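Local coordinates for variant surface glycoprotein MITat 1.13 (Trypanosoma brucei, PDB 6Z8H) that probably forms part of the dense surface coat of the parasite, whose antigenically distinct variants let the trypanosome evade the host immune response, at residues 81-86 with 326-331. Residues are numbered along the deposited sequence; the frame is centred on the assembly and turned at random.
Sequences QRKILP and NSAYGR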
loop_
_atom_site.group_PDB
_atom_site.type_symbol
_atom_site.label_atom_id
_atom_site.label_comp_id
_atom_site.label_asym_id
_atom_site.label_seq_id
_atom_site.Cartn_x
_atom_site.Cartn_y
_atom_site.Cartn_z
ATOM N N GLN A 81 5.315 -41.224 -12.251
ATOM C CA GLN A 81 5.801 -40.792 -10.950
ATOM C C GLN A 81 7.301 -40.566 -10.971
ATOM O O GLN A 81 7.805 -39.636 -10.330
ATOM C CB GLN A 81 5.490 -41.829 -9.886
ATOM C CG GLN A 81 4.065 -42.024 -9.531
ATOM C CD GLN A 81 3.902 -43.132 -8.502
ATOM O OE1 GLN A 81 4.197 -44.295 -8.785
ATOM N NE2 GLN A 81 3.477 -42.781 -7.306
ATOM N N ARG A 82 8.038 -41.424 -11.671
ATOM C CA ARG A 82 9.479 -41.255 -11.689
ATOM C C ARG A 82 9.883 -39.956 -12.382
ATOM O O ARG A 82 10.941 -39.418 -12.054
ATOM C CB ARG A 82 10.127 -42.460 -12.371
ATOM C CG ARG A 82 10.037 -43.735 -11.544
ATOM C CD ARG A 82 10.600 -44.884 -12.326
ATOM N NE ARG A 82 10.463 -46.164 -11.651
ATOM C CZ ARG A 82 11.285 -46.601 -10.705
ATOM N NH1 ARG A 82 12.292 -45.846 -10.285
ATOM N NH2 ARG A 82 11.097 -47.787 -10.165
ATOM N N LYS A 83 9.097 -39.474 -13.353
ATOM C CA LYS A 83 9.340 -38.171 -13.987
ATOM C C LYS A 83 8.963 -37.007 -13.069
ATOM O O LYS A 83 9.510 -35.923 -13.207
ATOM C CB LYS A 83 8.547 -38.087 -15.299
ATOM C CG LYS A 83 8.934 -39.189 -16.336
ATOM C CD LYS A 83 8.027 -39.202 -17.560
ATOM C CE LYS A 83 8.579 -40.094 -18.654
ATOM N NZ LYS A 83 7.733 -40.024 -19.888
ATOM N N ILE A 84 8.093 -37.216 -12.089
ATOM C CA ILE A 84 7.654 -36.140 -11.201
ATOM C C ILE A 84 8.537 -36.018 -9.961
ATOM O O ILE A 84 8.794 -34.905 -9.485
ATOM C CB ILE A 84 6.188 -36.382 -10.813
ATOM C CG1 ILE A 84 5.308 -36.449 -12.055
ATOM C CG2 ILE A 84 5.720 -35.341 -9.825
ATOM C CD1 ILE A 84 3.914 -36.845 -11.782
ATOM N N LEU A 85 9.012 -37.147 -9.418
ATOM C CA LEU A 85 9.800 -37.078 -8.190
ATOM C C LEU A 85 10.970 -36.101 -8.235
ATOM O O LEU A 85 11.187 -35.404 -7.230
ATOM C CB LEU A 85 10.235 -38.479 -7.759
ATOM C CG LEU A 85 9.115 -39.456 -7.449
ATOM C CD1 LEU A 85 9.705 -40.752 -6.858
ATOM C CD2 LEU A 85 8.077 -38.900 -6.518
ATOM N N PRO A 86 11.756 -35.997 -9.311
ATOM C CA PRO A 86 12.880 -35.044 -9.300
ATOM C C PRO A 86 12.455 -33.587 -9.259
ATOM O O PRO A 86 13.311 -32.728 -9.036
ATOM C CB PRO A 86 13.630 -35.351 -10.610
ATOM C CG PRO A 86 13.264 -36.798 -10.903
ATOM C CD PRO A 86 11.827 -36.914 -10.465
ATOM N N ASN A 326 16.969 -36.064 -20.682
ATOM C CA ASN A 326 16.419 -35.908 -22.024
ATOM C C ASN A 326 15.239 -36.843 -22.275
ATOM O O ASN A 326 14.270 -36.454 -22.932
ATOM C CB ASN A 326 17.501 -36.163 -23.071
ATOM C CG ASN A 326 18.612 -35.122 -23.051
ATOM O OD1 ASN A 326 18.463 -34.031 -22.502
ATOM N ND2 ASN A 326 19.729 -35.450 -23.706
ATOM N N SER A 327 15.300 -38.077 -21.768
ATOM C CA SER A 327 14.192 -39.011 -21.969
ATOM C C SER A 327 12.958 -38.567 -21.202
ATOM O O SER A 327 11.822 -38.721 -21.677
ATOM C CB SER A 327 14.600 -40.413 -21.509
ATOM O OG SER A 327 15.590 -40.956 -22.357
ATOM N N ALA A 328 13.159 -38.010 -20.014
ATOM C CA ALA A 328 12.024 -37.688 -19.168
ATOM C C ALA A 328 11.382 -36.362 -19.535
ATOM O O ALA A 328 10.163 -36.226 -19.401
ATOM C CB ALA A 328 12.439 -37.646 -17.696
ATOM N N TYR A 329 12.166 -35.374 -19.975
ATOM C CA TYR A 329 11.658 -34.016 -20.126
ATOM C C TYR A 329 11.865 -33.452 -21.527
ATOM O O TYR A 329 11.695 -32.254 -21.722
ATOM C CB TYR A 329 12.281 -33.072 -19.070
ATOM C CG TYR A 329 12.255 -33.622 -17.675
ATOM C CD1 TYR A 329 11.067 -33.720 -16.991
ATOM C CD2 TYR A 329 13.415 -34.043 -17.038
ATOM C CE1 TYR A 329 11.015 -34.295 -15.727
ATOM C CE2 TYR A 329 13.376 -34.583 -15.785
ATOM C CZ TYR A 329 12.176 -34.653 -15.092
ATOM O OH TYR A 329 12.153 -35.248 -13.824
ATOM N N GLY A 330 12.172 -34.290 -22.506
ATOM C CA GLY A 330 12.640 -33.838 -23.790
ATOM C C GLY A 330 14.083 -33.376 -23.719
ATOM O O GLY A 330 14.635 -33.122 -22.648
ATOM N N ARG A 331 14.695 -33.254 -24.899
ATOM C CA ARG A 331 16.111 -32.912 -24.984
ATOM C C ARG A 331 16.375 -31.600 -24.251
ATOM O O ARG A 331 15.774 -30.569 -24.566
ATOM C CB ARG A 331 16.546 -32.814 -26.453
ATOM C CG ARG A 331 18.016 -32.501 -26.633
ATOM C CD ARG A 331 18.482 -32.829 -28.049
ATOM N NE ARG A 331 18.290 -34.242 -28.370
ATOM C CZ ARG A 331 19.147 -35.209 -28.049
ATOM N NH1 ARG A 331 20.261 -34.921 -27.388
ATOM N NH2 ARG A 331 18.888 -36.470 -28.378
#
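The phenol of Y329 reaches across to the kinked turn of helix 78-129 and donates its hydroxyl proton to the backbone carbonyl of K83. OH of Y329 lies 2.8 Å from O of K83. The bond is bent at the carbonyl, 131° at the oxygen. The hydroxyl stands somewhat out of the carbonyl plane (28°). The oxygen sits at the ring edge, near the ring plane, with CE1 of Y329 3.4 Å from O of K83. P86 kinks the helix, because its nitrogen makes no bond to the turn before. The hydroxyl thus bonds to a carbonyl of that turn and also lies against the proline ring, where CG of P86 is 3.5 Å from OH of Y329. This site lies near the turn between helices 34-75 and 78-129, the long antiparallel pair of the variant surface glycoprotein fold. Helix 318-329 packs there against the start of the second one. The A328 methyl touches both ring and lysine, in directions roughly at right angles. Its CB lies over the centre of one face of the Y329 ring, 3.7 Å above the plane. The same methyl meets CG of K83 at 4.1 Å. K83 has CG anti to its carbonyl carbon (chi1 -60°), and its extended chain runs alongside the end of the other helix. The F287 ring meets the tyrosine ring, and L304 and F296 of helix 294-304 pack on A328 and P86.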